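PDB 1MKM: IclR transcriptional regulator from Thermotoga maritima, which probably binds DNA as a transcription factor of the IclR family, acting as a repressor, and carries a zinc ion. Local coordinates for residues His100-Lys114 / Pro122-Tyr134. Sequence-based numbering, arbitrary orientation.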
loop_
_atom_site.group_PDB
_atom_site.type_symbol
_atom_site.label_atom_id
_atom_site.label_comp_id
_atom_site.label_asym_id
_atom_site.label_seq_id
_atom_site.Cartn_x
_atom_site.Cartn_y
_atom_site.Cartn_z
ATOM N N HIS B 100 23.271 -10.593 -12.025
ATOM C CA HIS B 100 22.959 -10.096 -13.365
ATOM C C HIS B 100 23.335 -11.122 -14.410
ATOM O O HIS B 100 24.194 -11.972 -14.186
ATOM C CB HIS B 100 23.721 -8.804 -13.685
ATOM C CG HIS B 100 23.349 -7.647 -12.818
ATOM N ND1 HIS B 100 22.320 -6.784 -13.129
ATOM C CD2 HIS B 100 23.865 -7.212 -11.643
ATOM C CE1 HIS B 100 22.216 -5.866 -12.185
ATOM N NE2 HIS B 100 23.142 -6.102 -11.269
ATOM N N LEU B 101 22.675 -11.036 -15.557
ATOM C CA LEU B 101 22.952 -11.913 -16.685
ATOM C C LEU B 101 22.933 -11.010 -17.902
ATOM O O LEU B 101 21.875 -10.488 -18.273
ATOM C CB LEU B 101 21.875 -12.992 -16.838
ATOM C CG LEU B 101 22.096 -13.884 -18.072
ATOM C CD1 LEU B 101 23.306 -14.743 -17.825
ATOM C CD2 LEU B 101 20.873 -14.767 -18.376
ATOM N N ILE B 102 24.095 -10.801 -18.515
ATOM C CA ILE B 102 24.165 -9.945 -19.693
ATOM C C ILE B 102 24.332 -10.751 -20.963
ATOM O O ILE B 102 25.150 -11.669 -21.015
ATOM C CB ILE B 102 25.316 -8.920 -19.596
ATOM C CG1 ILE B 102 26.655 -9.581 -19.910
ATOM C CG2 ILE B 102 25.372 -8.346 -18.202
ATOM C CD1 ILE B 102 27.819 -8.591 -19.925
ATOM N N LEU B 103 23.538 -10.406 -21.976
ATOM C CA LEU B 103 23.573 -11.076 -23.288
ATOM C C LEU B 103 24.591 -10.389 -24.174
ATOM O O LEU B 103 24.537 -9.178 -24.335
ATOM C CB LEU B 103 22.200 -10.990 -23.971
ATOM C CG LEU B 103 22.029 -11.552 -25.387
ATOM C CD1 LEU B 103 22.171 -13.071 -25.377
ATOM C CD2 LEU B 103 20.651 -11.162 -25.913
ATOM N N LYS B 104 25.514 -11.165 -24.734
ATOM C CA LYS B 104 26.560 -10.651 -25.622
ATOM C C LYS B 104 25.967 -10.233 -26.970
ATOM O O LYS B 104 25.430 -11.066 -27.688
ATOM C CB LYS B 104 27.612 -11.740 -25.839
ATOM C CG LYS B 104 28.510 -11.577 -27.070
ATOM C CD LYS B 104 29.664 -10.613 -26.837
ATOM C CE LYS B 104 30.803 -10.906 -27.807
ATOM N NZ LYS B 104 30.382 -10.733 -29.222
ATOM N N ASP B 105 26.058 -8.949 -27.310
ATOM C CA ASP B 105 25.525 -8.468 -28.590
ATOM C C ASP B 105 26.532 -7.539 -29.271
ATOM O O ASP B 105 26.454 -6.311 -29.147
ATOM C CB ASP B 105 24.204 -7.729 -28.378
ATOM C CG ASP B 105 23.470 -7.474 -29.678
ATOM O OD1 ASP B 105 23.166 -8.457 -30.386
ATOM O OD2 ASP B 105 23.197 -6.297 -29.989
ATOM N N GLY B 106 27.467 -8.147 -29.995
ATOM C CA GLY B 106 28.504 -7.387 -30.660
ATOM C C GLY B 106 29.580 -6.997 -29.659
ATOM O O GLY B 106 30.148 -7.852 -28.974
ATOM N N PHE B 107 29.839 -5.697 -29.573
ATOM C CA PHE B 107 30.838 -5.128 -28.678
ATOM C C PHE B 107 30.148 -4.461 -27.490
ATOM O O PHE B 107 30.717 -3.595 -26.808
ATOM C CB PHE B 107 31.687 -4.101 -29.439
ATOM C CG PHE B 107 32.614 -4.709 -30.463
ATOM C CD1 PHE B 107 32.380 -5.985 -30.974
ATOM C CD2 PHE B 107 33.715 -3.993 -30.929
ATOM C CE1 PHE B 107 33.227 -6.539 -31.933
ATOM C CE2 PHE B 107 34.567 -4.538 -31.890
ATOM C CZ PHE B 107 34.323 -5.813 -32.390
ATOM N N GLU B 108 28.899 -4.867 -27.266
ATOM C CA GLU B 108 28.086 -4.376 -26.157
ATOM C C GLU B 108 27.406 -5.558 -25.485
ATOM O O GLU B 108 27.373 -6.671 -26.015
ATOM C CB GLU B 108 26.999 -3.423 -26.646
ATOM C CG GLU B 108 27.413 -1.975 -26.727
ATOM C CD GLU B 108 26.239 -1.074 -27.034
ATOM O OE1 GLU B 108 25.548 -1.333 -28.042
ATOM O OE2 GLU B 108 26.006 -0.113 -26.273
ATOM N N GLY B 109 26.865 -5.295 -24.304
ATOM C CA GLY B 109 26.141 -6.309 -23.570
ATOM C C GLY B 109 24.771 -5.749 -23.223
ATOM O O GLY B 109 24.571 -4.532 -23.193
ATOM N N VAL B 110 23.817 -6.639 -22.980
ATOM C CA VAL B 110 22.474 -6.211 -22.612
ATOM C C VAL B 110 21.970 -6.986 -21.397
ATOM O O VAL B 110 22.108 -8.205 -21.316
ATOM C CB VAL B 110 21.434 -6.437 -23.742
ATOM C CG1 VAL B 110 20.150 -5.747 -23.353
ATOM C CG2 VAL B 110 21.941 -5.932 -25.071
ATOM N N TYR B 111 21.382 -6.277 -20.451
ATOM C CA TYR B 111 20.838 -6.943 -19.279
ATOM C C TYR B 111 19.590 -7.718 -19.702
ATOM O O TYR B 111 18.596 -7.136 -20.138
ATOM C CB TYR B 111 20.501 -5.912 -18.224
ATOM C CG TYR B 111 21.711 -5.409 -17.487
ATOM C CD1 TYR B 111 21.935 -4.048 -17.329
ATOM C CD2 TYR B 111 22.625 -6.301 -16.916
ATOM C CE1 TYR B 111 23.039 -3.584 -16.611
ATOM C CE2 TYR B 111 23.727 -5.847 -16.209
ATOM C CZ TYR B 111 23.926 -4.492 -16.064
ATOM O OH TYR B 111 25.028 -4.034 -15.389
ATOM N N ILE B 112 19.649 -9.038 -19.601
ATOM C CA ILE B 112 18.519 -9.849 -20.005
ATOM C C ILE B 112 17.813 -10.524 -18.845
ATOM O O ILE B 112 16.807 -11.200 -19.038
ATOM C CB ILE B 112 18.949 -10.891 -21.062
ATOM C CG1 ILE B 112 20.282 -11.532 -20.654
ATOM C CG2 ILE B 112 19.073 -10.214 -22.430
ATOM C CD1 ILE B 112 20.669 -12.717 -21.495
ATOM N N ASP B 113 18.346 -10.339 -17.644
ATOM C CA ASP B 113 17.744 -10.879 -16.427
ATOM C C ASP B 113 18.472 -10.323 -15.206
ATOM O O ASP B 113 19.671 -10.046 -15.254
ATOM C CB ASP B 113 17.809 -12.408 -16.400
ATOM C CG ASP B 113 16.744 -13.022 -15.493
ATOM O OD1 ASP B 113 16.347 -12.379 -14.504
ATOM O OD2 ASP B 113 16.303 -14.158 -15.765
ATOM N N LYS B 114 17.747 -10.144 -14.113
ATOM C CA LYS B 114 18.357 -9.630 -12.901
ATOM C C LYS B 114 17.554 -10.063 -11.678
ATOM O O LYS B 114 16.323 -9.937 -11.644
ATOM C CB LYS B 114 18.452 -8.090 -12.961
ATOM C CG LYS B 114 19.012 -7.418 -11.706
ATOM C CD LYS B 114 18.649 -5.935 -11.679
ATOM C CE LYS B 114 19.390 -5.186 -10.584
ATOM N NZ LYS B 114 19.005 -3.744 -10.510
ATOM N N PRO B 122 23.720 0.723 -4.546
ATOM C CA PRO B 122 23.864 1.959 -5.333
ATOM C C PRO B 122 24.241 1.785 -6.801
ATOM O O PRO B 122 25.116 2.482 -7.299
ATOM C CB PRO B 122 24.913 2.744 -4.548
ATOM C CG PRO B 122 25.772 1.669 -3.974
ATOM C CD PRO B 122 24.764 0.632 -3.510
ATOM N N MET B 123 23.555 0.871 -7.487
ATOM C CA MET B 123 23.800 0.574 -8.901
ATOM C C MET B 123 22.536 0.838 -9.719
ATOM O O MET B 123 21.437 0.504 -9.286
ATOM C CB MET B 123 24.203 -0.894 -9.049
ATOM C CG MET B 123 24.572 -1.334 -10.445
ATOM S SD MET B 123 25.039 -3.074 -10.458
ATOM C CE MET B 123 24.598 -3.554 -12.127
ATOM N N VAL B 124 22.678 1.449 -10.893
ATOM C CA VAL B 124 21.507 1.718 -11.726
ATOM C C VAL B 124 21.486 0.767 -12.910
ATOM O O VAL B 124 22.075 1.041 -13.951
ATOM C CB VAL B 124 21.479 3.168 -12.266
ATOM C CG1 VAL B 124 20.199 3.395 -13.058
ATOM C CG2 VAL B 124 21.551 4.162 -11.123
ATOM N N SER B 125 20.801 -0.357 -12.740
ATOM C CA SER B 125 20.698 -1.364 -13.788
ATOM C C SER B 125 19.249 -1.795 -13.935
ATOM O O SER B 125 18.490 -1.783 -12.974
ATOM C CB SER B 125 21.549 -2.579 -13.423
ATOM O OG SER B 125 21.082 -3.153 -12.215
ATOM N N ARG B 126 18.865 -2.169 -15.142
ATOM C CA ARG B 126 17.503 -2.622 -15.402
ATOM C C ARG B 126 17.531 -3.416 -16.683
ATOM O O ARG B 126 18.435 -3.234 -17.501
ATOM C CB ARG B 126 16.529 -1.440 -15.523
ATOM C CG ARG B 126 16.804 -0.472 -16.663
ATOM C CD ARG B 126 15.617 0.468 -16.875
ATOM N NE ARG B 126 15.288 1.230 -15.672
ATOM C CZ ARG B 126 16.004 2.252 -15.215
ATOM N NH1 ARG B 126 17.090 2.641 -15.867
ATOM N NH2 ARG B 126 15.648 2.877 -14.098
ATOM N N LEU B 127 16.564 -4.312 -16.867
ATOM C CA LEU B 127 16.552 -5.126 -18.081
ATOM C C LEU B 127 16.523 -4.264 -19.338
ATOM O O LEU B 127 16.007 -3.157 -19.322
ATOM C CB LEU B 127 15.363 -6.092 -18.078
ATOM C CG LEU B 127 15.475 -7.296 -17.137
ATOM C CD1 LEU B 127 16.889 -7.823 -17.157
ATOM C CD2 LEU B 127 15.131 -6.896 -15.736
ATOM N N GLY B 128 17.089 -4.773 -20.425
ATOM C CA GLY B 128 17.098 -4.003 -21.652
ATOM C C GLY B 128 18.238 -3.009 -21.770
ATOM O O GLY B 128 18.648 -2.676 -22.871
ATOM N N MET B 129 18.752 -2.542 -20.637
ATOM C CA MET B 129 19.852 -1.584 -20.608
ATOM C C MET B 129 21.116 -2.197 -21.205
ATOM O O MET B 129 21.270 -3.418 -21.236
ATOM C CB MET B 129 20.098 -1.149 -19.168
ATOM C CG MET B 129 21.156 -0.092 -18.990
ATOM S SD MET B 129 21.290 0.339 -17.257
ATOM C CE MET B 129 19.721 1.228 -17.017
ATOM N N LYS B 130 22.026 -1.350 -21.679
ATOM C CA LYS B 130 23.260 -1.834 -22.318
ATOM C C LYS B 130 24.474 -1.718 -21.407
ATOM O O LYS B 130 24.548 -0.810 -20.579
ATOM C CB LYS B 130 23.523 -1.046 -23.608
ATOM C CG LYS B 130 22.364 -1.050 -24.584
ATOM C CD LYS B 130 22.238 -2.382 -25.296
ATOM C CE LYS B 130 22.941 -2.339 -26.632
ATOM N NZ LYS B 130 22.414 -1.214 -27.463
ATOM N N VAL B 131 25.425 -2.632 -21.554
ATOM C CA VAL B 131 26.622 -2.576 -20.718
ATOM C C VAL B 131 27.935 -2.657 -21.464
ATOM O O VAL B 131 28.103 -3.477 -22.379
ATOM C CB VAL B 131 26.648 -3.680 -19.633
ATOM C CG1 VAL B 131 25.479 -3.502 -18.702
ATOM C CG2 VAL B 131 26.608 -5.024 -20.256
ATOM N N ASP B 132 28.856 -1.787 -21.049
ATOM C CA ASP B 132 30.188 -1.726 -21.623
ATOM C C ASP B 132 30.856 -3.042 -21.269
ATOM O O ASP B 132 30.908 -3.409 -20.096
ATOM C CB ASP B 132 30.966 -0.564 -21.013
ATOM C CG ASP B 132 30.290 0.764 -21.241
ATOM O OD1 ASP B 132 29.985 1.082 -22.411
ATOM O OD2 ASP B 132 30.063 1.494 -20.252
ATOM N N LEU B 133 31.350 -3.751 -22.278
ATOM C CA LEU B 133 31.995 -5.037 -22.063
ATOM C C LEU B 133 33.398 -4.951 -21.473
ATOM O O LEU B 133 34.053 -5.976 -21.293
ATOM C CB LEU B 133 32.050 -5.823 -23.373
ATOM C CG LEU B 133 30.786 -6.559 -23.831
ATOM C CD1 LEU B 133 31.022 -7.211 -25.191
ATOM C CD2 LEU B 133 30.417 -7.629 -22.808
ATOM N N TYR B 134 33.863 -3.749 -21.154
ATOM C CA TYR B 134 35.203 -3.620 -20.611
ATOM C C TYR B 134 35.269 -3.166 -19.161
ATOM O O TYR B 134 36.126 -3.643 -18.409
ATOM C CB TYR B 134 36.039 -2.671 -21.470
ATOM C CG TYR B 134 35.562 -1.233 -21.453
ATOM C CD1 TYR B 134 34.524 -0.803 -22.282
ATOM C CD2 TYR B 134 36.145 -0.302 -20.596
ATOM C CE1 TYR B 134 34.085 0.518 -22.257
ATOM C CE2 TYR B 134 35.710 1.011 -20.559
ATOM C CZ TYR B 134 34.682 1.416 -21.389
ATOM O OH TYR B 134 34.244 2.720 -21.324
HETATM O O HOH W 1 32.222 -1.491 -24.654
HETATM O O HOH W 2 20.177 -2.134 -8.625
#
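Backbone bonds join G109 and Y111 to the short edge strand 130-132 and the turn before it. G109 and V131 form an antiparallel hydrogen-bonded pair. Its two bonds run from V131 N to G109 O (2.7 Å) and from G109 N to V131 O. Beyond this pair, Y111 N binds M129 O and Y111 O accepts G128 N at 2.8 Å. G128 and M129 belong to a type II beta turn, R126 to M129, with G128 at positive phi.

Apolar packing centres on the Y111 ring. V131 CG1 sits over one face, 3.2 Å from Y111 CE1, and M129 CB lies at the edge in the ring plane. M123 CE comes in obliquely by the hydroxyl end, 4.1 Å from Y111 CZ, and also touches H100 NE2. An alanine in place of Y111 would keep the backbone bonds but is likely to leave V131 CG1 without its ring and open a gap between V131 and M123. V131 CG2 turns to I102 CD1, which also meets L133 CD2 at 4.0 Å.

Polar side chains close both ends. K114 CG is anti to the backbone N (chi1 177°) and the chain runs straight beyond it, which carries NZ to S125 OG at 2.8 Å and to S125 O; a water links NZ to M123 O. At the other end E108 OE1 forms a salt bridge with K130 NZ (3.2 Å).

Helix 137-143 packs on I102 and L133. The contact is a beta hairpin, 98-105 with 108-115, extended by 130-132 at the margin of the antiparallel sheet in the GAF-like IclR C-terminal domain. Y111 lies near the bound zinc ion, and M123 near C199, a residue known to bind zinc in this protein.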